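Local atomic coordinates of cytochrome P450 CYP260B1 (PDB entry 5HIW), a protein that belongs to the cytochrome P450 family of haem-thiolate proteins and holds an iron protoporphyrin IX group within a largely helical fold. Residues T105-R110 / I129-G134; E113-K118 / S353-R358. All blocks are in the same frame, centred on the assembly; numbering follows the deposited sequence. Where two conformers were deposited one is given.

Contact 1 of 2, residues T105-R110 / I129-G134; sequences TPVARR and ISMPMG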
ATOM      1  N   THR A 105     -10.876  -9.168  12.554  1.00 16.25           N
ATOM      2  CA  THR A 105     -10.557  -9.629  13.892  1.00 19.11           C
ATOM      3  C   THR A 105     -10.390 -11.154  13.947  1.00 19.98           C
ATOM      4  O   THR A 105      -9.402 -11.662  14.485  1.00 20.91           O
ATOM      5  CB  THR A 105     -11.541  -9.066  14.949  1.00 22.02           C
ATOM      6  OG1 THR A 105     -11.474  -7.648  14.896  1.00 21.20           O
ATOM      7  CG2 THR A 105     -11.228  -9.519  16.417  1.00 22.70           C
ATOM      8  N   PRO A 106     -11.353 -11.898  13.372  1.00 20.74           N
ATOM      9  CA  PRO A 106     -11.211 -13.345  13.346  1.00 22.62           C
ATOM     10  C   PRO A 106      -9.943 -13.796  12.652  1.00 23.59           C
ATOM     11  O   PRO A 106      -9.202 -14.638  13.228  1.00 23.49           O
ATOM     12  CB  PRO A 106     -12.438 -13.819  12.591  1.00 22.92           C
ATOM     13  CG  PRO A 106     -13.421 -12.816  12.850  1.00 23.74           C
ATOM     14  CD  PRO A 106     -12.686 -11.502  12.959  1.00 22.00           C
ATOM     15  N   VAL A 107      -9.628 -13.173  11.529  1.00 22.64           N
ATOM     16  CA  VAL A 107      -8.386 -13.520  10.799  1.00 22.45           C
ATOM     17  C   VAL A 107      -7.162 -13.197  11.632  1.00 23.76           C
ATOM     18  O   VAL A 107      -6.261 -14.007  11.790  1.00 22.90           O
ATOM     19  CB  VAL A 107      -8.236 -12.732   9.496  1.00 22.16           C
ATOM     20  CG1 VAL A 107      -6.851 -12.849   8.932  1.00 24.33           C
ATOM     21  CG2 VAL A 107      -9.242 -13.166   8.477  1.00 25.48           C
ATOM     22  N   ALA A 108      -7.114 -11.964  12.173  1.00 20.63           N
ATOM     23  CA  ALA A 108      -5.998 -11.545  13.034  1.00 23.86           C
ATOM     24  C   ALA A 108      -5.829 -12.509  14.204  1.00 23.21           C
ATOM     25  O   ALA A 108      -4.695 -12.859  14.594  1.00 23.12           O
ATOM     26  CB  ALA A 108      -6.226 -10.094  13.543  1.00 23.65           C
ATOM     27  N   ARG A 109      -6.942 -12.918  14.822  1.00 25.15           N
ATOM     28  CA  ARG A 109      -6.852 -13.888  15.930  1.00 26.03           C
ATOM     29  C   ARG A 109      -6.203 -15.194  15.509  1.00 25.31           C
ATOM     30  O   ARG A 109      -5.424 -15.719  16.261  1.00 26.73           O
ATOM     31  CB  ARG A 109      -8.220 -14.236  16.553  1.00 28.36           C
ATOM     32  CG  ARG A 109      -8.589 -13.204  17.613  1.00 34.81           C
ATOM     33  CD  ARG A 109      -9.861 -13.524  18.370  1.00 42.35           C
ATOM     34  NE  ARG A 109     -10.388 -12.271  18.904  1.00 43.86           N
ATOM     35  CZ  ARG A 109      -9.793 -11.564  19.862  1.00 48.95           C
ATOM     36  NH1 ARG A 109      -8.680 -11.971  20.470  1.00 47.59           N
ATOM     37  NH2 ARG A 109     -10.337 -10.442  20.250  1.00 51.09           N
ATOM     38  N   ARG A 110      -6.541 -15.685  14.326  1.00 25.15           N
ATOM     39  CA  ARG A 110      -6.018 -16.952  13.813  0.50 26.94           C
ATOM     40  C   ARG A 110      -4.498 -16.782  13.552  1.00 30.74           C
ATOM     41  O   ARG A 110      -3.666 -17.641  13.879  1.00 27.48           O
ATOM     42  CB  ARG A 110      -6.792 -17.310  12.537  0.50 29.90           C
ATOM     43  CG  ARG A 110      -6.460 -18.640  11.839  0.50 30.46           C
ATOM     44  CD  ARG A 110      -7.325 -18.888  10.580  0.50 33.91           C
ATOM     45  NE  ARG A 110      -8.629 -18.185  10.590  0.50 34.42           N
ATOM     46  CZ  ARG A 110      -9.025 -17.303   9.661  0.50 34.31           C
ATOM     47  NH1 ARG A 110      -8.252 -17.033   8.612  0.50 33.98           N
ATOM     48  NH2 ARG A 110     -10.202 -16.693   9.775  0.50 31.83           N
ATOM     49  N   ILE A 129       2.426 -10.850   5.776  1.00 15.79           N
ATOM     50  CA  ILE A 129       1.908 -11.525   4.605  1.00 18.88           C
ATOM     51  C   ILE A 129       0.567 -12.205   5.013  1.00 17.55           C
ATOM     52  O   ILE A 129      -0.353 -12.243   4.244  1.00 19.16           O
ATOM     53  CB  ILE A 129       2.919 -12.662   4.102  1.00 22.54           C
ATOM     54  CG1 ILE A 129       4.136 -12.111   3.364  1.00 28.12           C
ATOM     55  CG2 ILE A 129       2.215 -13.647   3.196  1.00 25.57           C
ATOM     56  CD1 ILE A 129       3.828 -11.395   2.098  1.00 34.47           C
ATOM     57  N   SER A 130       0.593 -12.879   6.127  1.00 18.71           N
ATOM     58  CA  SER A 130      -0.509 -13.774   6.624  1.00 22.32           C
ATOM     59  C   SER A 130      -1.822 -13.048   6.767  1.00 20.53           C
ATOM     60  O   SER A 130      -2.941 -13.573   6.443  1.00 20.78           O
ATOM     61  CB  SER A 130      -0.206 -14.246   8.048  1.00 25.16           C
ATOM     62  OG  SER A 130       0.876 -15.072   8.045  1.00 30.84           O
ATOM     63  N   MET A 131      -1.727 -11.798   7.202  1.00 19.79           N
ATOM     64  CA  MET A 131      -2.928 -10.930   7.344  1.00 20.53           C
ATOM     65  C   MET A 131      -3.730 -10.758   6.033  1.00 19.69           C
ATOM     66  O   MET A 131      -4.903 -11.178   5.965  1.00 19.09           O
ATOM     67  CB  MET A 131      -2.568  -9.561   7.994  1.00 20.20           C
ATOM     68  CG  MET A 131      -2.333  -9.646   9.465  1.00 20.67           C
ATOM     69  SD  MET A 131      -3.831 -10.146  10.357  1.00 21.84           S
ATOM     70  CE  MET A 131      -4.900  -8.773   9.884  1.00 21.64           C
ATOM     71  N   PRO A 132      -3.149 -10.160   5.004  1.00 20.54           N
ATOM     72  CA  PRO A 132      -3.876 -10.062   3.764  1.00 20.26           C
ATOM     73  C   PRO A 132      -4.195 -11.385   3.055  1.00 19.10           C
ATOM     74  O   PRO A 132      -5.216 -11.476   2.384  1.00 18.77           O
ATOM     75  CB  PRO A 132      -3.003  -9.172   2.897  1.00 21.43           C
ATOM     76  CG  PRO A 132      -1.683  -9.244   3.521  1.00 20.60           C
ATOM     77  CD  PRO A 132      -1.912  -9.371   4.960  1.00 21.49           C
ATOM     78  N   MET A 133      -3.382 -12.448   3.260  1.00 20.66           N
ATOM     79  CA  MET A 133      -3.761 -13.738   2.730  1.00 20.75           C
ATOM     80  C   MET A 133      -5.089 -14.238   3.325  1.00 21.73           C
ATOM     81  O   MET A 133      -5.954 -14.666   2.543  1.00 25.93           O
ATOM     82  CB  MET A 133      -2.669 -14.801   2.980  1.00 20.31           C
ATOM     83  CG  MET A 133      -1.459 -14.555   2.101  1.00 24.62           C
ATOM     84  SD  MET A 133      -0.216 -15.893   2.260  1.00 26.42           S
ATOM     85  CE  MET A 133      -1.052 -17.185   1.370  1.00 29.05           C
ATOM     86  N   GLY A 134      -5.267 -14.139   4.646  1.00 20.79           N
ATOM     87  CA  GLY A 134      -6.528 -14.479   5.265  1.00 20.20           C
ATOM     88  C   GLY A 134      -7.656 -13.488   5.001  1.00 18.86           C
ATOM     89  O   GLY A 134      -8.846 -13.845   4.720  1.00 17.53           O
TER
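Val107 CG2 lies over the face of the Gly134 carbonyl in the facing helix, 3.8 Å from both Gly134 C and Gly134 O, while Val107 CG1 reaches only the oxygen of the Met131 carbonyl, 3.9 Å from Met131 O. Val107 CA itself lies over one face of the Arg110 guanidinium, offset toward the rim, in the modelled one of two Arg110 conformers. Gly134 has no side chain, and this lets the valine reach the backbone directly; the CA atoms of Val107 and Gly134 are 5.9 Å apart. Beside this pair, Met131 folds back along its own length, with chi2 (-64°) and chi3 (-61°) both bent, and thereby brings SD alongside the small surface of Ala108, 3.7 Å from Ala108 CA. Met131 CE, turned back by chi3, touches Ala108 CB at 4.1 Å. No hydrogen bond crosses, and the contact rests on van der Waals packing, in part of methyl groups on backbone carbonyls. Met131 also touches Leu237 of helix 232-245 and Glu347 of helix 341-358, and Ala108 touches Leu354 of the latter. The short helical segments run at 135°, nearer antiparallel than parallel, as expected for helices D and E in the four-helix core of the cytochrome P450 fold.

Contact 2 of 2, residues E113-K118 / S353-R358; sequences ERLVRK and SLLLER
The C-terminal end of helix L of the cytochrome P450 fold, the helix 341-358, meets here the loop that leaves helix D, where two overlapping type I turns, Glu113 to Val116 and Leu115 to Lys118, lead toward strand 120-122. Val116 and Arg358 make the larger part of the contact. The arginine chain leaves its helix with CG anti to the backbone N and bends at chi2 (71°), which carries the guanidinium across the valine, the two side chains meeting at about a right angle. Farther inside, Leu115 and Leu355 cross obliquely and touch by their methyl ends alone, CD1 to CD1 at 4.1 Å. Leu115 is backed by Phe359 and Leu123, and Leu355 by Leu362, so this apolar pair is buried, whereas Arg358 lies at the exposed margin. Glu113, in its modelled conformer, has OE1 5.5 Å from Arg358 NE, too far for a salt bridge, and any help from its charge is probably offset by Arg117 NH1, 5.4 Å from Arg358 NH2. Both valine methyls come from the same side of the guanidinium: Val116 CG2 lies over its face, 3.4 Å from Arg358 NE, and Val116 CG1 out past the nitrogen end, 3.3 Å from Arg358 NH2.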
ATOM      1  N   GLU A 113      -2.651 -16.503  16.903  1.00 31.81           N
ATOM      2  CA  GLU A 113      -2.735 -17.816  17.559  0.50 33.22           C
ATOM      3  C   GLU A 113      -1.616 -18.743  17.093  1.00 35.06           C
ATOM      4  O   GLU A 113      -1.032 -19.498  17.895  1.00 36.72           O
ATOM      5  CB  GLU A 113      -4.098 -18.483  17.275  0.50 35.18           C
ATOM      6  CG  GLU A 113      -4.241 -19.921  17.780  0.50 36.70           C
ATOM      7  CD  GLU A 113      -4.155 -19.971  19.282  0.50 38.31           C
ATOM      8  OE1 GLU A 113      -4.672 -19.009  19.864  0.50 43.54           O
ATOM      9  OE2 GLU A 113      -3.575 -20.922  19.872  0.50 41.82           O
ATOM     10  N   ARG A 114      -1.316 -18.701  15.795  1.00 30.36           N
ATOM     11  CA  ARG A 114      -0.277 -19.557  15.230  1.00 34.18           C
ATOM     12  C   ARG A 114       1.061 -19.274  15.845  1.00 36.50           C
ATOM     13  O   ARG A 114       1.916 -20.135  15.773  1.00 39.19           O
ATOM     14  CB  ARG A 114      -0.128 -19.439  13.711  1.00 32.15           C
ATOM     15  CG  ARG A 114      -1.316 -19.953  12.877  1.00 34.43           C
ATOM     16  CD  ARG A 114      -1.250 -19.535  11.397  1.00 39.07           C
ATOM     17  NE  ARG A 114      -2.551 -19.785  10.767  1.00 43.96           N
ATOM     18  CZ  ARG A 114      -3.164 -19.008   9.857  1.00 48.74           C
ATOM     19  NH1 ARG A 114      -2.596 -17.906   9.339  1.00 45.74           N
ATOM     20  NH2 ARG A 114      -4.363 -19.393   9.419  1.00 47.91           N
ATOM     21  N   LEU A 115       1.293 -18.071  16.394  1.00 33.44           N
ATOM     22  CA  LEU A 115       2.617 -17.750  16.898  1.00 31.29           C
ATOM     23  C   LEU A 115       2.801 -18.108  18.354  1.00 33.78           C
ATOM     24  O   LEU A 115       3.913 -17.982  18.903  1.00 30.44           O
ATOM     25  CB  LEU A 115       2.946 -16.266  16.692  1.00 33.67           C
ATOM     26  CG  LEU A 115       2.987 -15.749  15.233  1.00 35.87           C
ATOM     27  CD1 LEU A 115       3.396 -14.253  15.203  1.00 37.62           C
ATOM     28  CD2 LEU A 115       3.963 -16.582  14.423  1.00 39.54           C
ATOM     29  N   VAL A 116       1.701 -18.510  18.981  1.00 33.85           N
ATOM     30  CA  VAL A 116       1.612 -18.536  20.430  1.00 35.37           C
ATOM     31  C   VAL A 116       2.620 -19.503  21.079  1.00 41.32           C
ATOM     32  O   VAL A 116       3.078 -19.257  22.205  1.00 42.85           O
ATOM     33  CB  VAL A 116       0.166 -18.873  20.874  1.00 40.84           C
ATOM     34  CG1 VAL A 116       0.129 -19.604  22.222  1.00 41.96           C
ATOM     35  CG2 VAL A 116      -0.654 -17.593  20.927  1.00 38.53           C
ATOM     36  N   ARG A 117       2.962 -20.605  20.425  1.00 36.61           N
ATOM     37  CA  ARG A 117       3.897 -21.494  21.132  1.00 44.62           C
ATOM     38  C   ARG A 117       5.307 -21.283  20.641  1.00 44.30           C
ATOM     39  O   ARG A 117       6.174 -22.067  20.960  1.00 49.61           O
ATOM     40  CB  ARG A 117       3.503 -22.972  21.036  1.00 46.21           C
ATOM     41  CG  ARG A 117       2.192 -23.414  21.721  1.00 49.35           C
ATOM     42  CD  ARG A 117       1.893 -22.827  23.097  1.00 55.75           C
ATOM     43  NE  ARG A 117       2.823 -23.174  24.180  1.00 60.46           N
ATOM     44  CZ  ARG A 117       2.978 -22.444  25.297  1.00 67.37           C
ATOM     45  NH1 ARG A 117       2.264 -21.332  25.462  1.00 68.64           N
ATOM     46  NH2 ARG A 117       3.845 -22.813  26.259  1.00 61.56           N
ATOM     47  N   LYS A 118       5.568 -20.215  19.902  1.00 37.37           N
ATOM     48  CA  LYS A 118       6.849 -20.094  19.284  1.00 37.79           C
ATOM     49  C   LYS A 118       7.729 -19.148  20.042  1.00 39.28           C
ATOM     50  O   LYS A 118       7.245 -18.284  20.761  1.00 34.51           O
ATOM     51  CB  LYS A 118       6.707 -19.656  17.836  1.00 40.74           C
ATOM     52  CG  LYS A 118       5.919 -20.671  17.017  1.00 41.93           C
ATOM     53  CD  LYS A 118       5.680 -20.229  15.599  1.00 45.35           C
ATOM     54  CE  LYS A 118       6.965 -20.071  14.837  1.00 49.54           C
ATOM     55  NZ  LYS A 118       6.703 -20.370  13.397  1.00 53.95           N
ATOM     56  N   SER A 353      -2.731  -4.484  17.283  1.00 23.62           N
ATOM     57  CA  SER A 353      -3.255  -4.520  18.649  1.00 24.97           C
ATOM     58  C   SER A 353      -3.355  -5.958  19.240  1.00 24.59           C
ATOM     59  O   SER A 353      -2.945  -6.205  20.365  1.00 23.33           O
ATOM     60  CB  SER A 353      -4.576  -3.757  18.793  1.00 25.42           C
ATOM     61  OG  SER A 353      -5.603  -4.220  17.946  1.00 29.72           O
ATOM     62  N   LEU A 354      -3.774  -6.884  18.429  1.00 22.24           N
ATOM     63  CA  LEU A 354      -3.877  -8.265  18.858  1.00 25.78           C
ATOM     64  C   LEU A 354      -2.552  -8.910  19.077  1.00 27.92           C
ATOM     65  O   LEU A 354      -2.398  -9.716  20.028  1.00 30.46           O
ATOM     66  CB  LEU A 354      -4.732  -9.044  17.894  1.00 25.25           C
ATOM     67  CG  LEU A 354      -6.205  -8.691  17.995  1.00 29.10           C
ATOM     68  CD1 LEU A 354      -6.982  -9.363  16.896  1.00 31.90           C
ATOM     69  CD2 LEU A 354      -6.798  -9.011  19.342  1.00 33.85           C
ATOM     70  N   LEU A 355      -1.594  -8.592  18.223  1.00 25.19           N
ATOM     71  CA  LEU A 355      -0.215  -9.133  18.329  1.00 27.56           C
ATOM     72  C   LEU A 355       0.425  -8.606  19.595  1.00 31.28           C
ATOM     73  O   LEU A 355       1.040  -9.369  20.386  1.00 29.92           O
ATOM     74  CB  LEU A 355       0.594  -8.692  17.118  1.00 26.33           C
ATOM     75  CG  LEU A 355       2.038  -9.170  17.031  1.00 27.85           C
ATOM     76  CD1 LEU A 355       2.094 -10.675  16.813  1.00 28.76           C
ATOM     77  CD2 LEU A 355       2.794  -8.446  15.920  1.00 29.36           C
ATOM     78  N   LEU A 356       0.269  -7.302  19.820  1.00 29.80           N
ATOM     79  CA  LEU A 356       0.912  -6.603  20.987  1.00 33.02           C
ATOM     80  C   LEU A 356       0.336  -7.135  22.273  1.00 35.86           C
ATOM     81  O   LEU A 356       1.087  -7.447  23.203  1.00 34.54           O
ATOM     82  CB  LEU A 356       0.769  -5.050  20.946  1.00 28.39           C
ATOM     83  CG  LEU A 356       1.547  -4.331  19.856  1.00 31.20           C
ATOM     84  CD1 LEU A 356       1.245  -2.846  19.984  1.00 29.94           C
ATOM     85  CD2 LEU A 356       3.053  -4.565  19.870  1.00 32.61           C
ATOM     86  N   GLU A 357      -0.975  -7.329  22.316  1.00 32.69           N
ATOM     87  CA  GLU A 357      -1.563  -7.704  23.587  1.00 38.54           C
ATOM     88  C   GLU A 357      -1.228  -9.162  23.908  1.00 42.59           C
ATOM     89  O   GLU A 357      -1.199  -9.543  25.064  1.00 43.62           O
ATOM     90  CB  GLU A 357      -3.062  -7.466  23.624  1.00 42.47           C
ATOM     91  CG  GLU A 357      -3.886  -8.686  23.315  1.00 47.58           C
ATOM     92  CD  GLU A 357      -5.326  -8.555  23.758  1.00 55.37           C
ATOM     93  OE1 GLU A 357      -6.223  -8.747  22.897  1.00 50.84           O
ATOM     94  OE2 GLU A 357      -5.532  -8.259  24.962  1.00 58.76           O
ATOM     95  N   ARG A 358      -1.020  -9.971  22.880  1.00 35.03           N
ATOM     96  CA  ARG A 358      -0.713 -11.384  23.062  1.00 37.35           C
ATOM     97  C   ARG A 358       0.757 -11.643  23.423  1.00 36.26           C
ATOM     98  O   ARG A 358       1.057 -12.631  24.067  1.00 38.11           O
ATOM     99  CB  ARG A 358      -1.064 -12.155  21.818  1.00 35.36           C
ATOM    100  CG  ARG A 358      -1.001 -13.675  22.007  1.00 41.91           C
ATOM    101  CD  ARG A 358      -2.153 -14.130  22.900  1.00 48.08           C
ATOM    102  NE  ARG A 358      -2.074 -15.543  23.257  1.00 57.04           N
ATOM    103  CZ  ARG A 358      -1.173 -16.081  24.094  1.00 61.90           C
ATOM    104  NH1 ARG A 358      -0.233 -15.342  24.695  1.00 58.75           N
ATOM    105  NH2 ARG A 358      -1.206 -17.395  24.329  1.00 66.19           N
TER

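Both contacts involve the same part of the chain, helix 93-113 and the turns that follow it, and their centres are 12 Å apart. Contact 1 is largely buried and joins two helices, with a thioether and small aliphatic groups set against backbone; contact 2 is only partly buried and joins a loop to a helix end, pairing one inner leucine contact with a valine laid on an exposed guanidinium. Neither relies on hydrogen bonds between its segments. Helix 341-358 connects them, since Leu354 CD1 packs 3.5 Å from Ala108 CB. Moving outward from contact 1 to contact 2, buried van der Waals packing gives way to a charged side chain at the surface.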